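Local coordinates for protein 2-dehydro-3-deoxy-D-arabinonate dehydratase (PDB 3BQB) that catalyses the magnesium-dependent dehydration of 2-dehydro-3-deoxy-D-arabinonate to 2,5-dioxopentanoate, a step in the oxidation of D-arabinonate to 2-oxoglutarate, at residues 141-146 with 166-171. Residues are numbered along the deposited sequence; the frame is centred on the assembly and turned at random.
Sequences LPEPEL and SARDLE. With MG (magnesium ion), chain F.
Beside the magnesium site, L141 and S166 form an antiparallel hydrogen-bonded pair in the hairpin of strands 140-150 and 156-167. Two backbone bonds join them, L141 N to S166 O and S166 N to L141 O, each 2.9 Å long, and both residues put their side chains on the same face of the sheet. Past this pair, E143 reaches back along S166. Its CG stands anti to the carbonyl carbon (chi1 -65°) and the chain is extended beyond, which lays the carboxylate face over the serine hydroxyl, S166 OG being 2.9 Å from E143 OE1 and 3.1 Å from E143 CD, a contact above the plane, not in it. K182, a substrate-binding residue, ties the two together from helix 178-182: its NZ forms a salt bridge with E143 OE2 and a hydrogen bond with S166 OG, which also bonds to D164 O.

Magnesium is held by E145 OE1 at 2.3 Å together with D164 OD2, and E143 OE2 is the third protein ligand, through a longer bond of 2.7 Å. The second oxygen of E145, OE2, is bonded to G255 N and T253 OG1, which should fix the rotation of that carboxylate. Farther along, R168 at the start of helix 168-173 folds back through bends at chi2 and chi3; its CD approaches E143 OE1, its NH1 meets L141 CD1 obliquely at 3.9 Å, and its NE makes a long salt bridge with E171 OE1. Acidic metal ligands on adjacent antiparallel strands, with a substrate-binding lysine beside them, form part of the metal-centred active site characteristic of the fumarylacetoacetate hydrolase family.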
ATOM      1  N   LEU B 141     -17.714 -15.975  32.942  1.00 59.53           N
ATOM      2  CA  LEU B 141     -18.547 -14.843  33.324  1.00 59.42           C
ATOM      3  C   LEU B 141     -18.149 -13.599  32.538  1.00 59.30           C
ATOM      4  O   LEU B 141     -16.960 -13.376  32.300  1.00 59.38           O
ATOM      5  CB  LEU B 141     -18.404 -14.553  34.823  1.00 59.43           C
ATOM      6  CG  LEU B 141     -18.962 -15.575  35.825  1.00 59.82           C
ATOM      7  CD1 LEU B 141     -18.808 -15.039  37.242  1.00 59.82           C
ATOM      8  CD2 LEU B 141     -20.425 -15.920  35.545  1.00 59.80           C
ATOM      9  N   PRO B 142     -19.138 -12.775  32.139  1.00 59.03           N
ATOM     10  CA  PRO B 142     -18.801 -11.459  31.616  1.00 58.68           C
ATOM     11  C   PRO B 142     -18.432 -10.555  32.778  1.00 58.36           C
ATOM     12  O   PRO B 142     -18.997 -10.696  33.865  1.00 58.38           O
ATOM     13  CB  PRO B 142     -20.104 -10.993  30.966  1.00 58.76           C
ATOM     14  CG  PRO B 142     -21.165 -11.655  31.755  1.00 59.06           C
ATOM     15  CD  PRO B 142     -20.595 -12.994  32.164  1.00 59.04           C
ATOM     16  N   GLU B 143     -17.474  -9.663  32.558  1.00 57.95           N
ATOM     17  CA  GLU B 143     -17.092  -8.681  33.556  1.00 57.73           C
ATOM     18  C   GLU B 143     -17.311  -7.302  32.957  1.00 57.30           C
ATOM     19  O   GLU B 143     -16.529  -6.872  32.108  1.00 57.18           O
ATOM     20  CB  GLU B 143     -15.633  -8.861  33.954  1.00 57.88           C
ATOM     21  CG  GLU B 143     -15.344 -10.172  34.664  1.00 58.16           C
ATOM     22  CD  GLU B 143     -13.885 -10.321  35.068  1.00 58.44           C
ATOM     23  OE1 GLU B 143     -13.537 -11.384  35.620  1.00 60.24           O
ATOM     24  OE2 GLU B 143     -13.080  -9.392  34.828  1.00 59.82           O
ATOM     25  N   PRO B 144     -18.390  -6.614  33.377  1.00 56.86           N
ATOM     26  CA  PRO B 144     -18.705  -5.285  32.855  1.00 56.50           C
ATOM     27  C   PRO B 144     -17.790  -4.226  33.440  1.00 56.09           C
ATOM     28  O   PRO B 144     -17.730  -4.079  34.657  1.00 56.12           O
ATOM     29  CB  PRO B 144     -20.143  -5.062  33.327  1.00 56.57           C
ATOM     30  CG  PRO B 144     -20.239  -5.853  34.585  1.00 56.74           C
ATOM     31  CD  PRO B 144     -19.389  -7.064  34.366  1.00 56.81           C
ATOM     32  N   GLU B 145     -17.085  -3.497  32.582  1.00 55.64           N
ATOM     33  CA  GLU B 145     -16.108  -2.520  33.042  1.00 55.29           C
ATOM     34  C   GLU B 145     -16.151  -1.244  32.218  1.00 54.88           C
ATOM     35  O   GLU B 145     -16.497  -1.262  31.035  1.00 54.79           O
ATOM     36  CB  GLU B 145     -14.699  -3.118  32.972  1.00 55.32           C
ATOM     37  CG  GLU B 145     -14.617  -4.552  33.478  1.00 55.49           C
ATOM     38  CD  GLU B 145     -13.206  -5.056  33.697  1.00 55.52           C
ATOM     39  OE1 GLU B 145     -13.068  -6.162  34.273  1.00 56.15           O
ATOM     40  OE2 GLU B 145     -12.238  -4.361  33.318  1.00 55.42           O
ATOM     41  N   LEU B 146     -15.802  -0.136  32.863  1.00 54.35           N
ATOM     42  CA  LEU B 146     -15.483   1.090  32.156  1.00 54.14           C
ATOM     43  C   LEU B 146     -14.083   0.916  31.571  1.00 53.85           C
ATOM     44  O   LEU B 146     -13.176   0.450  32.261  1.00 54.15           O
ATOM     45  CB  LEU B 146     -15.500   2.288  33.107  1.00 54.06           C
ATOM     46  CG  LEU B 146     -15.172   3.642  32.473  1.00 54.13           C
ATOM     47  CD1 LEU B 146     -16.287   4.064  31.533  1.00 54.22           C
ATOM     48  CD2 LEU B 146     -14.939   4.694  33.539  1.00 54.23           C
ATOM     49  N   SER B 166     -14.340 -13.733  31.020  1.00 55.22           N
ATOM     50  CA  SER B 166     -13.365 -14.445  31.849  1.00 55.54           C
ATOM     51  C   SER B 166     -13.771 -15.890  32.132  1.00 55.93           C
ATOM     52  O   SER B 166     -14.815 -16.129  32.736  1.00 56.14           O
ATOM     53  CB  SER B 166     -13.196 -13.710  33.177  1.00 55.50           C
ATOM     54  OG  SER B 166     -12.872 -12.350  32.960  1.00 55.58           O
ATOM     55  N   ALA B 167     -12.945 -16.846  31.702  1.00 56.35           N
ATOM     56  CA  ALA B 167     -13.120 -18.253  32.086  1.00 56.55           C
ATOM     57  C   ALA B 167     -12.615 -18.436  33.520  1.00 56.82           C
ATOM     58  O   ALA B 167     -11.481 -18.854  33.751  1.00 56.64           O
ATOM     59  CB  ALA B 167     -12.387 -19.171  31.132  1.00 56.47           C
ATOM     60  N   ARG B 168     -13.491 -18.118  34.471  1.00 57.26           N
ATOM     61  CA  ARG B 168     -13.140 -18.005  35.888  1.00 57.62           C
ATOM     62  C   ARG B 168     -12.712 -19.323  36.525  1.00 57.87           C
ATOM     63  O   ARG B 168     -11.948 -19.323  37.492  1.00 57.82           O
ATOM     64  CB  ARG B 168     -14.335 -17.449  36.666  1.00 57.73           C
ATOM     65  CG  ARG B 168     -14.748 -16.037  36.268  1.00 57.93           C
ATOM     66  CD  ARG B 168     -13.762 -14.996  36.749  1.00 58.23           C
ATOM     67  NE  ARG B 168     -13.382 -15.220  38.140  1.00 58.47           N
ATOM     68  CZ  ARG B 168     -14.177 -15.028  39.192  1.00 59.05           C
ATOM     69  NH1 ARG B 168     -15.427 -14.598  39.052  1.00 59.31           N
ATOM     70  NH2 ARG B 168     -13.713 -15.267  40.409  1.00 59.66           N
ATOM     71  N   ASP B 169     -13.229 -20.434  36.004  1.00 58.17           N
ATOM     72  CA  ASP B 169     -12.843 -21.761  36.490  1.00 58.55           C
ATOM     73  C   ASP B 169     -11.353 -22.029  36.254  1.00 58.93           C
ATOM     74  O   ASP B 169     -10.666 -22.528  37.148  1.00 59.24           O
ATOM     75  CB  ASP B 169     -13.718 -22.884  35.893  1.00 58.42           C
ATOM     76  CG  ASP B 169     -13.942 -22.742  34.399  1.00 58.50           C
ATOM     77  OD1 ASP B 169     -13.814 -21.614  33.874  1.00 58.81           O
ATOM     78  OD2 ASP B 169     -14.271 -23.759  33.754  1.00 57.80           O
ATOM     79  N   LEU B 170     -10.853 -21.672  35.073  1.00 59.20           N
ATOM     80  CA  LEU B 170      -9.423 -21.809  34.777  1.00 59.37           C
ATOM     81  C   LEU B 170      -8.560 -20.936  35.696  1.00 59.63           C
ATOM     82  O   LEU B 170      -7.513 -21.374  36.165  1.00 59.72           O
ATOM     83  CB  LEU B 170      -9.133 -21.470  33.314  1.00 59.36           C
ATOM     84  CG  LEU B 170      -9.895 -22.252  32.237  1.00 59.23           C
ATOM     85  CD1 LEU B 170      -9.377 -21.839  30.870  1.00 59.25           C
ATOM     86  CD2 LEU B 170      -9.782 -23.765  32.417  1.00 58.62           C
ATOM     87  N   GLU B 171      -9.005 -19.711  35.962  1.00 60.04           N
ATOM     88  CA  GLU B 171      -8.313 -18.825  36.907  1.00 60.25           C
ATOM     89  C   GLU B 171      -8.335 -19.383  38.332  1.00 60.45           C
ATOM     90  O   GLU B 171      -7.394 -19.178  39.099  1.00 60.55           O
ATOM     91  CB  GLU B 171      -8.940 -17.434  36.897  1.00 60.18           C
ATOM     92  CG  GLU B 171      -8.239 -16.427  37.801  1.00 60.25           C
ATOM     93  CD  GLU B 171      -8.956 -15.090  37.863  1.00 60.67           C
ATOM     94  OE1 GLU B 171     -10.034 -14.963  37.242  1.00 61.11           O
ATOM     95  OE2 GLU B 171      -8.444 -14.165  38.535  1.00 61.66           O
TER
HETATM   96 MG    MG F 294     -11.213  -7.450  34.422  1.00 73.40          MG